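Local atomic coordinates of flagellar basal body rod modification protein (Helicobacter pylori 26695, PDB entry 4ZZF), a protein that is probably required for flagellar hook formation, perhaps as a scaffold, and is represented here by a truncated fragment that includes its Ig-like domain. Residues A[9-14]-A[137-142]; A[54-59]-A[76-81]; A[29-34]-A[69-74]; A[1-6]-A[116-121]; A[15-20]-A[106-111]. All coordinates share one frame; numbering follows the deposited sequence.

Overall arrangement
Contacts 2, 3 and 5 belong mainly to the Ig-like domain. Contacts 1 and 4 form part of the neighbouring strand-built unit, which brings together residues from both ends of the chain. Contact 4 begins first along the chain, followed by contacts 1, 5, 3 and 2. Contacts 2, 3 and 5 are all nested inside the loop that contact 1 closes. The centres of contacts 3 and 5 are about 11 Å apart, while those of contacts 2 and 4 are about 37 Å apart. Contact 5 touches both contact 1 and contact 3, which also touch each other, so the two parts meet here. Contacts 1 and 4 also reach other subunits, which places the assembly interface at that end.

Contact 1 (A[9-14]-A[137-142]); sequences IAETDV and AIEFYQ
Tyr141 meets Ile9 and Glu11 on one side of an antiparallel strand pair. Its OH donates to the anti lone pair of Glu11 OE2, at 2.6 Å. Carboxylate and ring are nearly coplanar, 21° apart. Ile9 CB lies over a face of that ring, 4.0 Å from its centroid, in a CH-pi contact. Tyr141 CG sits between the backbone N and the carbonyl carbon (chi1 50°), with the ring across Ile9 and OH at Glu11. On the other side of the sheet Ala10 CB packs on Phe140 CE2 at 3.5 Å.

Backbone bonds set this register. Ile9 N reaches Tyr141 O at 2.7 Å, and Glu11 N reaches Glu139 O at 2.9 Å. Glu11 O takes Ile138 N at 2.8 Å and, weakly, Glu139 N at 3.3 Å. Ile138 and Glu139 both face Glu11, a classic beta bulge.

In the second shell, Arg110 NE forms a salt bridge with Glu11 OE2, Arg107 NH2 one with Glu11 OE1, and Arg110 NH2 bonds Tyr141 OH. Glu139 OE2 bonds Ser115 OG of the second subunit.

Thr12 packs on Leu132 of strand 130-133. Glu139 and Phe140 pair antiparallel with a strand of the second subunit, continuing the sheet across the interface.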
# COMPACT_ATOMS: atom_id res chain seq x y z
N ILE A 9 -4.22 10.36 4.59
CA ILE A 9 -4.90 11.34 5.42
C ILE A 9 -6.16 10.67 5.91
O ILE A 9 -6.88 10.04 5.13
CB ILE A 9 -5.24 12.64 4.66
CG1 ILE A 9 -4.00 13.21 3.98
CG2 ILE A 9 -5.89 13.68 5.62
CD1 ILE A 9 -3.06 13.91 4.92
N ALA A 10 -6.40 10.78 7.21
CA ALA A 10 -7.63 10.26 7.81
C ALA A 10 -8.49 11.42 8.30
O ALA A 10 -7.96 12.39 8.86
CB ALA A 10 -7.31 9.31 8.95
N GLU A 11 -9.78 11.34 8.03
CA GLU A 11 -10.77 12.20 8.67
C GLU A 11 -11.42 11.35 9.77
O GLU A 11 -11.87 10.25 9.49
CB GLU A 11 -11.83 12.68 7.66
CG GLU A 11 -11.31 13.42 6.43
CD GLU A 11 -11.00 14.88 6.71
OE1 GLU A 11 -11.51 15.42 7.72
OE2 GLU A 11 -10.22 15.48 5.95
N THR A 12 -11.45 11.82 11.01
CA THR A 12 -12.13 11.05 12.06
C THR A 12 -13.35 11.80 12.61
O THR A 12 -13.52 12.99 12.35
CB THR A 12 -11.21 10.72 13.24
OG1 THR A 12 -11.08 11.86 14.08
CG2 THR A 12 -9.86 10.27 12.76
N ASP A 13 -14.20 11.11 13.37
CA ASP A 13 -15.37 11.76 13.96
C ASP A 13 -15.04 12.48 15.28
O ASP A 13 -15.94 12.91 15.99
CB ASP A 13 -16.53 10.76 14.17
CG ASP A 13 -16.15 9.59 15.09
OD1 ASP A 13 -15.23 9.73 15.92
OD2 ASP A 13 -16.79 8.53 14.99
N VAL A 14 -13.76 12.60 15.61
CA VAL A 14 -13.34 13.41 16.75
C VAL A 14 -13.06 14.83 16.28
O VAL A 14 -12.06 15.08 15.60
CB VAL A 14 -12.07 12.84 17.40
CG1 VAL A 14 -11.54 13.79 18.47
CG2 VAL A 14 -12.34 11.45 17.96
N ALA A 137 -12.50 6.57 12.48
CA ALA A 137 -12.15 7.08 11.15
C ALA A 137 -13.33 6.98 10.19
O ALA A 137 -13.90 5.91 10.01
CB ALA A 137 -10.97 6.33 10.59
N ILE A 138 -13.68 8.10 9.56
CA ILE A 138 -14.81 8.12 8.64
C ILE A 138 -14.39 8.20 7.16
O ILE A 138 -15.20 7.88 6.28
CB ILE A 138 -15.77 9.29 8.94
CG1 ILE A 138 -15.06 10.64 8.79
CG2 ILE A 138 -16.39 9.12 10.33
CD1 ILE A 138 -15.88 11.82 9.40
N GLU A 139 -13.15 8.60 6.89
CA GLU A 139 -12.69 8.71 5.51
C GLU A 139 -11.17 8.66 5.41
O GLU A 139 -10.49 9.18 6.29
CB GLU A 139 -13.18 10.01 4.87
CG GLU A 139 -13.01 10.00 3.37
CD GLU A 139 -13.46 11.27 2.68
OE1 GLU A 139 -13.68 12.30 3.35
OE2 GLU A 139 -13.59 11.21 1.44
N PHE A 140 -10.64 8.03 4.35
CA PHE A 140 -9.20 8.09 4.05
C PHE A 140 -8.94 8.50 2.61
O PHE A 140 -9.68 8.10 1.70
CB PHE A 140 -8.50 6.75 4.28
CG PHE A 140 -8.57 6.25 5.70
CD1 PHE A 140 -9.66 5.51 6.14
CD2 PHE A 140 -7.51 6.47 6.57
CE1 PHE A 140 -9.70 5.02 7.44
CE2 PHE A 140 -7.54 6.00 7.86
CZ PHE A 140 -8.63 5.27 8.30
N TYR A 141 -7.87 9.26 2.40
CA TYR A 141 -7.41 9.61 1.05
C TYR A 141 -5.91 9.91 1.06
O TYR A 141 -5.29 10.02 2.13
CB TYR A 141 -8.21 10.80 0.49
CG TYR A 141 -8.31 11.99 1.41
CD1 TYR A 141 -7.35 13.00 1.38
CD2 TYR A 141 -9.38 12.12 2.29
CE1 TYR A 141 -7.44 14.11 2.23
CE2 TYR A 141 -9.48 13.23 3.13
CZ TYR A 141 -8.51 14.21 3.10
OH TYR A 141 -8.61 15.30 3.94
N GLN A 142 -5.31 10.02 -0.12
CA GLN A 142 -3.88 10.28 -0.23
C GLN A 142 -3.58 11.77 -0.07
O GLN A 142 -4.36 12.61 -0.54
CB GLN A 142 -3.36 9.72 -1.56
CG GLN A 142 -2.77 8.31 -1.42
CD GLN A 142 -2.77 7.50 -2.72
OE1 GLN A 142 -3.15 8.00 -3.79
NE2 GLN A 142 -2.36 6.23 -2.63

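Contact 2 (A[54-59]-A[76-81]); sequences VKTIPL and TNEKGE
A classic beta bulge at Val54 and Lys55 meets an Asx turn headed by Asn77, at the surface of the Ig-like domain. Lys55 is the main link. Its CG is anti to the backbone N (chi1 -176°), and the chain then bends at chi2 and chi3. Its side chain runs beside that of Thr76. NZ donates to Asn77 O at 3.0 Å, from above the carbonyl plane, and to Thr76 OG1 at 3.0 Å. Asp74 OD1 also bonds that hydroxyl.

Glu78 crosses Lys55 at about a right angle. Its OE1 accepts Thr56 N at 2.9 Å, nearly head-on to the carboxylate C-O bond. Val54 O touches Asn77 CA at 3.2 Å in a CA-H...O contact.

Asn77 OD1 shapes the loop by accepting three backbone N-H groups. Gly80 N (3.2 Å) meets it almost in line with the side-chain carbonyl. Lys79 N (3.1 Å) and Glu81 N (3.0 Å) come from out of its plane.

Both bulge residues bond Ile46 of strand 43-47 through the backbone. The side chains of Val54 and Lys55 rest on Trp73 of strand 67-73, whose NE1 bonds Thr76 O. The loop, connecting strands 67-73 and 86-94, is in this way held against strand 53-58.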
# COMPACT_ATOMS: atom_id res chain seq x y z
N VAL A 54 -15.94 31.17 20.43
CA VAL A 54 -15.47 31.55 21.75
C VAL A 54 -14.10 32.23 21.72
O VAL A 54 -13.84 33.17 22.48
CB VAL A 54 -15.45 30.30 22.66
CG1 VAL A 54 -14.33 30.37 23.69
CG2 VAL A 54 -16.80 30.14 23.32
N LYS A 55 -13.23 31.79 20.82
CA LYS A 55 -11.86 32.28 20.78
C LYS A 55 -11.30 32.22 19.36
O LYS A 55 -11.64 31.31 18.59
CB LYS A 55 -10.97 31.47 21.73
CG LYS A 55 -9.54 31.95 21.85
CD LYS A 55 -9.49 33.29 22.55
CE LYS A 55 -8.22 33.45 23.38
NZ LYS A 55 -8.35 34.56 24.38
N THR A 56 -10.46 33.19 19.02
CA THR A 56 -9.75 33.18 17.75
C THR A 56 -8.28 33.33 18.05
O THR A 56 -7.88 34.21 18.83
CB THR A 56 -10.22 34.31 16.80
OG1 THR A 56 -11.59 34.11 16.47
CG2 THR A 56 -9.43 34.28 15.51
N ILE A 57 -7.48 32.45 17.47
CA ILE A 57 -6.04 32.51 17.59
C ILE A 57 -5.42 32.73 16.21
O ILE A 57 -5.58 31.88 15.33
CB ILE A 57 -5.49 31.22 18.20
CG1 ILE A 57 -6.20 30.91 19.52
CG2 ILE A 57 -3.98 31.30 18.39
CD1 ILE A 57 -5.71 29.64 20.15
N PRO A 58 -4.73 33.86 16.02
CA PRO A 58 -4.10 34.18 14.73
C PRO A 58 -2.96 33.22 14.35
O PRO A 58 -2.14 32.88 15.20
CB PRO A 58 -3.56 35.61 14.94
CG PRO A 58 -3.40 35.75 16.41
CD PRO A 58 -4.53 34.94 17.01
N LEU A 59 -2.91 32.81 13.09
CA LEU A 59 -1.88 31.88 12.63
C LEU A 59 -0.72 32.57 11.92
O LEU A 59 0.27 31.92 11.55
CB LEU A 59 -2.51 30.83 11.71
CG LEU A 59 -3.25 29.71 12.42
CD1 LEU A 59 -3.83 28.74 11.42
CD2 LEU A 59 -2.31 28.97 13.36
N THR A 76 -9.65 30.88 27.78
CA THR A 76 -10.34 32.17 27.85
C THR A 76 -11.03 32.53 26.53
O THR A 76 -10.60 32.11 25.45
CB THR A 76 -9.38 33.32 28.23
OG1 THR A 76 -8.41 33.51 27.19
CG2 THR A 76 -8.67 33.02 29.55
N ASN A 77 -12.11 33.29 26.64
CA ASN A 77 -12.73 33.86 25.45
C ASN A 77 -12.01 35.14 25.05
O ASN A 77 -10.91 35.45 25.55
CB ASN A 77 -14.23 34.11 25.67
CG ASN A 77 -14.52 35.07 26.82
OD1 ASN A 77 -13.65 35.82 27.28
ND2 ASN A 77 -15.77 35.06 27.28
N GLU A 78 -12.61 35.89 24.12
CA GLU A 78 -11.89 36.98 23.51
C GLU A 78 -11.68 38.15 24.48
O GLU A 78 -10.84 39.02 24.23
CB GLU A 78 -12.61 37.45 22.24
CG GLU A 78 -11.64 37.86 21.13
CD GLU A 78 -10.54 36.82 20.87
OE1 GLU A 78 -10.84 35.77 20.27
OE2 GLU A 78 -9.37 37.07 21.25
N LYS A 79 -12.43 38.17 25.58
CA LYS A 79 -12.22 39.19 26.62
C LYS A 79 -11.09 38.79 27.56
O LYS A 79 -10.36 39.64 28.08
CB LYS A 79 -13.50 39.42 27.43
CG LYS A 79 -14.61 40.10 26.66
CD LYS A 79 -15.85 39.22 26.57
CE LYS A 79 -17.03 39.99 25.99
NZ LYS A 79 -18.32 39.24 26.10
N GLY A 80 -10.95 37.49 27.78
CA GLY A 80 -9.95 36.98 28.69
C GLY A 80 -10.61 36.26 29.85
O GLY A 80 -9.94 35.88 30.80
N GLU A 81 -11.93 36.07 29.75
CA GLU A 81 -12.72 35.36 30.76
C GLU A 81 -12.67 33.84 30.55
O GLU A 81 -12.90 33.38 29.43
CB GLU A 81 -14.18 35.82 30.69
CG GLU A 81 -14.34 37.22 30.12
CD GLU A 81 -15.78 37.72 30.20
OE1 GLU A 81 -16.70 36.87 30.17
OE2 GLU A 81 -15.99 38.96 30.28
O HOH W 1 -12.92 35.79 19.00

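Contact 3 (A[29-34]-A[69-74]); sequences LFFDEK and INFEWD
The antiparallel pair of strands 25-31 and 67-73 forms one wall of the Ig-like beta sandwich, and Leu29 meets Ile69 near one end of it. These two residues are a hydrogen-bonded pair. Leu29 N donates to Ile69 O at 3.1 Å, and Ile69 N returns a bond to Leu29 O at 3.0 Å. Both bonds are nearly straight.

Beyond this pair the contact is made by apolar side chains. Leu29, Phe31, Ile69 and Phe71 are all buried. Phe71 crosses Leu29 at about a right angle, and its CE2 touches Leu29 CB at 3.9 Å. Phe31 likewise crosses Ile69 at about a right angle, with Phe31 CD1 meeting Ile69 CD1 at 3.7 Å. In Ile69, CG1 is anti to the carbonyl carbon (chi1 -56°) and CD1 continues anti along the chain (chi2 173°). This extended branch carries CD1 to the ring.

Other parts of the domain complete the core. Leu59, just after strand 53-58, packs against both Phe31 and Phe71. Tyr94 makes an edge-to-face stack with Phe31, and Tyr62 makes one with Phe71. Ile44 of strand 43-47, from the opposing sheet, touches Leu29 and Phe71. Phe31 and Phe71 thus face the sandwich interior, while Phe30 points the other way.

The two phenylalanines reach toward each other tip to tip. Phe31 CE1 lies at the edge of the Phe71 ring, near its plane, 4.0 Å from Phe71 CZ.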
# COMPACT_ATOMS: atom_id res chain seq x y z
N LEU A 29 -3.09 20.58 15.20
CA LEU A 29 -3.78 20.75 13.93
C LEU A 29 -2.86 20.34 12.78
O LEU A 29 -1.66 20.63 12.80
CB LEU A 29 -4.22 22.20 13.73
CG LEU A 29 -5.35 22.68 14.63
CD1 LEU A 29 -5.65 24.15 14.35
CD2 LEU A 29 -6.56 21.83 14.37
N PHE A 30 -3.43 19.70 11.77
CA PHE A 30 -2.63 19.27 10.64
C PHE A 30 -2.81 20.21 9.45
O PHE A 30 -3.95 20.40 8.98
CB PHE A 30 -2.98 17.84 10.25
CG PHE A 30 -2.19 17.31 9.09
CD1 PHE A 30 -0.96 16.71 9.28
CD2 PHE A 30 -2.69 17.41 7.79
CE1 PHE A 30 -0.24 16.22 8.20
CE2 PHE A 30 -1.98 16.92 6.72
CZ PHE A 30 -0.75 16.32 6.93
N PHE A 31 -1.71 20.78 8.97
CA PHE A 31 -1.76 21.65 7.79
C PHE A 31 -1.19 20.94 6.56
O PHE A 31 -0.01 20.61 6.50
CB PHE A 31 -1.03 22.97 8.07
CG PHE A 31 -1.70 23.79 9.15
CD1 PHE A 31 -1.44 23.54 10.50
CD2 PHE A 31 -2.64 24.75 8.82
CE1 PHE A 31 -2.08 24.26 11.50
CE2 PHE A 31 -3.29 25.48 9.81
CZ PHE A 31 -3.01 25.23 11.16
N ASP A 32 -2.07 20.69 5.59
CA ASP A 32 -1.75 19.96 4.37
C ASP A 32 -0.73 20.67 3.48
O ASP A 32 -0.03 20.03 2.70
CB ASP A 32 -3.04 19.71 3.59
CG ASP A 32 -4.12 19.09 4.46
OD1 ASP A 32 -4.70 19.81 5.31
OD2 ASP A 32 -4.38 17.88 4.32
N GLU A 33 -0.68 21.99 3.61
CA GLU A 33 0.23 22.86 2.88
C GLU A 33 0.93 23.76 3.87
O GLU A 33 0.34 24.07 4.92
CB GLU A 33 -0.51 23.75 1.87
CG GLU A 33 -1.03 23.09 0.64
CD GLU A 33 -1.67 24.12 -0.27
OE1 GLU A 33 -1.49 25.34 -0.02
OE2 GLU A 33 -2.37 23.71 -1.23
N LYS A 34 2.13 24.23 3.53
CA LYS A 34 2.78 25.27 4.31
C LYS A 34 1.88 26.48 4.47
O LYS A 34 1.31 26.97 3.50
CB LYS A 34 4.08 25.72 3.64
CG LYS A 34 5.23 24.76 3.79
CD LYS A 34 6.53 25.38 3.33
CE LYS A 34 7.69 24.41 3.57
NZ LYS A 34 9.03 25.03 3.33
N ILE A 69 1.09 20.87 13.88
CA ILE A 69 1.62 21.93 14.72
C ILE A 69 0.89 21.90 16.07
O ILE A 69 -0.33 21.73 16.11
CB ILE A 69 1.46 23.31 14.05
CG1 ILE A 69 2.12 23.31 12.67
CG2 ILE A 69 2.09 24.43 14.90
CD1 ILE A 69 1.87 24.57 11.85
N ASN A 70 1.63 22.04 17.17
CA ASN A 70 1.00 22.02 18.50
C ASN A 70 0.68 23.41 19.01
O ASN A 70 1.47 24.33 18.87
CB ASN A 70 1.89 21.29 19.50
CG ASN A 70 2.26 19.91 19.04
OD1 ASN A 70 1.40 19.06 18.82
ND2 ASN A 70 3.55 19.68 18.86
N PHE A 71 -0.50 23.54 19.58
CA PHE A 71 -0.96 24.82 20.08
C PHE A 71 -1.42 24.68 21.52
O PHE A 71 -1.60 23.56 22.01
CB PHE A 71 -2.10 25.36 19.22
CG PHE A 71 -1.76 25.53 17.76
CD1 PHE A 71 -1.21 26.72 17.30
CD2 PHE A 71 -2.01 24.51 16.86
CE1 PHE A 71 -0.91 26.88 15.96
CE2 PHE A 71 -1.71 24.66 15.52
CZ PHE A 71 -1.16 25.85 15.07
N GLU A 72 -1.60 25.82 22.19
CA GLU A 72 -2.19 25.82 23.52
C GLU A 72 -3.27 26.87 23.57
O GLU A 72 -3.19 27.90 22.90
CB GLU A 72 -1.13 26.07 24.60
CG GLU A 72 -0.18 24.89 24.82
CD GLU A 72 0.92 25.15 25.85
OE1 GLU A 72 1.20 26.33 26.16
OE2 GLU A 72 1.49 24.15 26.35
N TRP A 73 -4.31 26.58 24.34
CA TRP A 73 -5.38 27.52 24.60
C TRP A 73 -5.58 27.63 26.11
O TRP A 73 -5.71 26.60 26.78
CB TRP A 73 -6.65 27.05 23.92
CG TRP A 73 -7.85 27.86 24.24
CD1 TRP A 73 -7.93 29.22 24.33
CD2 TRP A 73 -9.16 27.36 24.51
NE1 TRP A 73 -9.21 29.59 24.63
CE2 TRP A 73 -9.99 28.48 24.74
CE3 TRP A 73 -9.72 26.09 24.57
CZ2 TRP A 73 -11.34 28.34 25.04
CZ3 TRP A 73 -11.06 25.96 24.86
CH2 TRP A 73 -11.86 27.08 25.09
N ASP A 74 -5.60 28.86 26.64
CA ASP A 74 -5.68 29.05 28.09
C ASP A 74 -7.10 28.89 28.61
O ASP A 74 -7.34 28.96 29.80
CB ASP A 74 -5.13 30.43 28.50
CG ASP A 74 -5.84 31.59 27.81
OD1 ASP A 74 -6.98 31.43 27.33
OD2 ASP A 74 -5.26 32.69 27.76

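Contact 4 (A[1-6]-A[116-121]); sequences NSVSMI and VIFDKG
Val3 and Ile6 pack on Val116 and Phe118, and the contact between the two segments is essentially apolar. The closest approach is Ile6 CG1 to Val116 CG2, 3.7 Å. Ile6 CD1 adds a touch on the same methyl at 4.1 Å. Val116 CG2 is anti to the carbonyl carbon while CG1 is anti to the backbone N (chi1 164°). This puts CG2 against Ile6, and CG1 is 4.4 Å from Val3 CG1.

Val3 crosses Phe118 at about a right angle. Its CG1 comes to the edge of the ring, near the ring plane, 4.2 Å from Phe118 CE2. Asn1 N is also at the ring edge, 4.2 Å from Phe118 CE1. These are loose van der Waals contacts.

Polar bonds act within segment 1-6. Ile6 N donates to Val3 O at 3.2 Å and closes a type I beta turn from Val3 to Ile6. Ser2 OG and Ser4 OG are hydrogen-bonded at 2.9 Å. The turn therefore places Val3 and Ile6 together against strand 115-119.

Contacts with other chains surround this region. Val3 N bonds Ser4 OG of the third subunit, and Phe140 of that subunit packs on Val3 and Phe118. Ser4 OG in turn accepts from Val3 N of the second subunit.

The arrangement is a type I turn laid on the first strand of a beta hairpin, 115-119 with 122-127. Val116 and Ile117 pair antiparallel with a strand of the third subunit, giving a sheet that is continuous between subunits.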
# COMPACT_ATOMS: atom_id res chain seq x y z
N ASN A 1 -6.15 -5.35 11.52
CA ASN A 1 -5.28 -6.24 10.75
C ASN A 1 -4.51 -5.50 9.65
O ASN A 1 -3.37 -5.84 9.34
CB ASN A 1 -6.09 -7.39 10.13
CG ASN A 1 -5.29 -8.19 9.10
OD1 ASN A 1 -5.25 -7.84 7.91
ND2 ASN A 1 -4.65 -9.26 9.56
N SER A 2 -5.13 -4.49 9.07
CA SER A 2 -4.50 -3.73 7.99
C SER A 2 -3.78 -2.47 8.48
O SER A 2 -4.29 -1.71 9.32
CB SER A 2 -5.55 -3.36 6.92
OG SER A 2 -4.91 -2.89 5.75
N VAL A 3 -2.59 -2.25 7.93
CA VAL A 3 -1.81 -1.06 8.18
C VAL A 3 -1.71 -0.19 6.91
O VAL A 3 -0.83 0.67 6.79
CB VAL A 3 -0.38 -1.41 8.71
CG1 VAL A 3 -0.48 -2.39 9.88
CG2 VAL A 3 0.54 -1.97 7.62
N SER A 4 -2.63 -0.41 5.97
CA SER A 4 -2.67 0.34 4.73
C SER A 4 -3.04 1.81 4.95
O SER A 4 -2.86 2.64 4.05
CB SER A 4 -3.66 -0.30 3.74
OG SER A 4 -4.96 -0.33 4.30
N MET A 5 -3.53 2.15 6.14
CA MET A 5 -3.88 3.53 6.45
C MET A 5 -2.66 4.41 6.64
O MET A 5 -2.73 5.63 6.45
CB MET A 5 -4.75 3.58 7.71
CG MET A 5 -6.05 2.82 7.54
SD MET A 5 -6.80 2.34 9.11
CE MET A 5 -8.37 1.69 8.53
N ILE A 6 -1.55 3.79 7.03
CA ILE A 6 -0.33 4.54 7.26
C ILE A 6 0.04 5.33 6.01
O ILE A 6 0.08 4.78 4.92
CB ILE A 6 0.82 3.62 7.65
CG1 ILE A 6 0.55 2.99 9.02
CG2 ILE A 6 2.14 4.39 7.64
CD1 ILE A 6 1.49 1.86 9.32
N VAL A 116 0.45 2.98 12.88
CA VAL A 116 -0.65 2.20 13.44
C VAL A 116 -0.11 1.45 14.65
O VAL A 116 0.90 0.78 14.56
CB VAL A 116 -1.25 1.21 12.42
CG1 VAL A 116 -2.11 0.16 13.13
CG2 VAL A 116 -2.06 1.95 11.39
N ILE A 117 -0.80 1.60 15.77
CA ILE A 117 -0.40 0.97 17.02
C ILE A 117 -1.38 -0.11 17.40
O ILE A 117 -2.59 0.11 17.35
CB ILE A 117 -0.33 1.98 18.16
CG1 ILE A 117 0.68 3.06 17.86
CG2 ILE A 117 -0.01 1.28 19.48
CD1 ILE A 117 0.64 4.18 18.86
N PHE A 118 -0.89 -1.27 17.80
CA PHE A 118 -1.80 -2.31 18.25
C PHE A 118 -1.87 -2.36 19.76
O PHE A 118 -0.90 -2.66 20.44
CB PHE A 118 -1.43 -3.65 17.63
CG PHE A 118 -1.75 -3.70 16.18
CD1 PHE A 118 -3.03 -4.01 15.77
CD2 PHE A 118 -0.81 -3.33 15.24
CE1 PHE A 118 -3.36 -4.02 14.43
CE2 PHE A 118 -1.12 -3.33 13.89
CZ PHE A 118 -2.40 -3.67 13.48
N ASP A 119 -3.05 -2.01 20.24
CA ASP A 119 -3.35 -1.92 21.64
C ASP A 119 -4.13 -3.15 22.10
O ASP A 119 -5.35 -3.11 22.27
CB ASP A 119 -4.14 -0.65 21.93
CG ASP A 119 -4.12 -0.27 23.40
OD1 ASP A 119 -3.03 0.06 23.91
OD2 ASP A 119 -5.20 -0.30 24.04
N LYS A 120 -3.40 -4.26 22.27
CA LYS A 120 -3.87 -5.46 22.96
C LYS A 120 -5.27 -5.98 22.59
O LYS A 120 -6.15 -6.02 23.46
CB LYS A 120 -3.82 -5.25 24.49
CG LYS A 120 -2.57 -4.55 25.06
CD LYS A 120 -2.57 -3.03 24.86
CE LYS A 120 -1.37 -2.35 25.49
NZ LYS A 120 -1.19 -0.93 25.03
N GLY A 121 -5.52 -6.36 21.34
CA GLY A 121 -4.65 -6.11 20.20
C GLY A 121 -5.46 -5.23 19.27
O GLY A 121 -5.61 -5.52 18.08

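Contact 5 (A[15-20]-A[106-111]); sequences SGANFD and TRIGRG
Ser15 and Ala17 lie against Arg107 and Ile108, with no hydrogen bond between the two segments. Ile108 has CG1 anti to the carbonyl carbon (chi1 -78°) and CD1 anti along the branch. Its outstretched CD1 touches Ala17 CB at 4.1 Å. Ser15 CA is 3.8 Å from Ile108 O.

Arg107 begins differently. Its CG lies between the backbone N and the carbonyl carbon (chi1 60°), and the chain is then extended from CG to NE. NH1 arrives 4.2 Å from Ser15 CB and makes a weak bond back to Ile108 O at 3.1 Å. The stronger partners of this guanidinium are in segment 9-14: NH2 forms a salt bridge with Glu11 and a bond to Thr12 O.

Arg110 NH1 donates to Thr106 OG1 at 2.9 Å, with the hydroxyl in the guanidinium plane. NH2 also forms a salt bridge with Asp32. Between the arginines, Gly109 has a positive phi, as glycine readily allows.

Strand 104-107 ends here, and the chain turns a corner at Gly111 toward strand 115-119. Thr106 OG1 is bonded to Phe30 O, and Ile108 packs on Phe27 and Leu29 of strand 25-31. Strands 16-19 and 104-107 follow one another along the same edge of strand 86-94: Ala17 and Phe19 bond Tyr88 and Gly86, Ile108 and Thr106 bond Ile90 and Ala92.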
# COMPACT_ATOMS: atom_id res chain seq x y z
N SER A 15 -13.93 15.77 16.63
CA SER A 15 -13.77 17.15 16.17
C SER A 15 -13.58 18.17 17.30
O SER A 15 -13.35 19.35 17.04
CB SER A 15 -14.98 17.56 15.33
OG SER A 15 -16.16 17.50 16.12
N GLY A 16 -13.69 17.72 18.55
CA GLY A 16 -13.57 18.63 19.68
C GLY A 16 -12.57 18.16 20.71
O GLY A 16 -12.19 17.00 20.73
N ALA A 17 -12.13 19.08 21.57
CA ALA A 17 -11.28 18.74 22.70
C ALA A 17 -11.96 19.16 24.00
O ALA A 17 -12.80 20.07 24.01
CB ALA A 17 -9.93 19.41 22.57
N ASN A 18 -11.58 18.54 25.10
CA ASN A 18 -12.20 18.87 26.38
C ASN A 18 -11.45 19.92 27.17
O ASN A 18 -10.25 19.79 27.42
CB ASN A 18 -12.35 17.62 27.24
CG ASN A 18 -12.94 17.94 28.60
OD1 ASN A 18 -12.22 18.04 29.60
ND2 ASN A 18 -14.26 18.12 28.65
N PHE A 19 -12.16 20.98 27.56
CA PHE A 19 -11.62 21.96 28.50
C PHE A 19 -12.22 21.73 29.88
O PHE A 19 -13.44 21.72 30.02
CB PHE A 19 -11.92 23.38 28.02
CG PHE A 19 -11.46 24.44 28.97
CD1 PHE A 19 -10.13 24.50 29.37
CD2 PHE A 19 -12.34 25.40 29.43
CE1 PHE A 19 -9.70 25.49 30.23
CE2 PHE A 19 -11.91 26.39 30.29
CZ PHE A 19 -10.59 26.44 30.69
N ASP A 20 -11.37 21.53 30.88
CA ASP A 20 -11.85 21.16 32.21
C ASP A 20 -12.37 22.35 33.02
O ASP A 20 -13.10 22.16 34.00
CB ASP A 20 -10.77 20.42 33.02
CG ASP A 20 -9.52 21.26 33.29
OD1 ASP A 20 -9.64 22.50 33.45
OD2 ASP A 20 -8.42 20.68 33.36
N THR A 106 -8.74 23.16 8.04
CA THR A 106 -8.37 21.98 8.80
C THR A 106 -9.04 22.05 10.17
O THR A 106 -9.76 23.00 10.47
CB THR A 106 -6.84 21.84 8.94
OG1 THR A 106 -6.53 20.54 9.46
CG2 THR A 106 -6.27 22.92 9.84
N ARG A 107 -8.82 21.03 10.99
CA ARG A 107 -9.56 20.88 12.23
C ARG A 107 -8.90 19.79 13.02
O ARG A 107 -8.15 18.98 12.46
CB ARG A 107 -11.03 20.52 11.98
CG ARG A 107 -11.18 19.20 11.22
CD ARG A 107 -12.55 18.57 11.42
NE ARG A 107 -12.74 17.37 10.60
CZ ARG A 107 -12.75 16.12 11.08
NH1 ARG A 107 -12.56 15.90 12.37
NH2 ARG A 107 -12.95 15.10 10.25
N ILE A 108 -9.17 19.77 14.32
CA ILE A 108 -8.77 18.66 15.17
C ILE A 108 -9.36 17.34 14.65
O ILE A 108 -10.52 17.29 14.24
CB ILE A 108 -9.23 18.91 16.61
CG1 ILE A 108 -8.29 19.90 17.29
CG2 ILE A 108 -9.26 17.61 17.42
CD1 ILE A 108 -8.49 19.96 18.79
N GLY A 109 -8.58 16.27 14.68
CA GLY A 109 -9.12 14.95 14.35
C GLY A 109 -9.03 14.57 12.88
O GLY A 109 -9.78 13.72 12.40
N ARG A 110 -8.11 15.21 12.15
CA ARG A 110 -7.79 14.79 10.80
C ARG A 110 -6.31 15.00 10.56
O ARG A 110 -5.69 15.84 11.21
CB ARG A 110 -8.62 15.56 9.76
CG ARG A 110 -8.31 17.07 9.71
CD ARG A 110 -8.96 17.74 8.49
NE ARG A 110 -8.43 17.25 7.22
CZ ARG A 110 -7.32 17.72 6.65
NH1 ARG A 110 -6.62 18.68 7.24
NH2 ARG A 110 -6.89 17.22 5.50
N GLY A 111 -5.74 14.26 9.62
CA GLY A 111 -4.35 14.46 9.29
C GLY A 111 -3.69 13.18 8.85
O GLY A 111 -4.33 12.12 8.77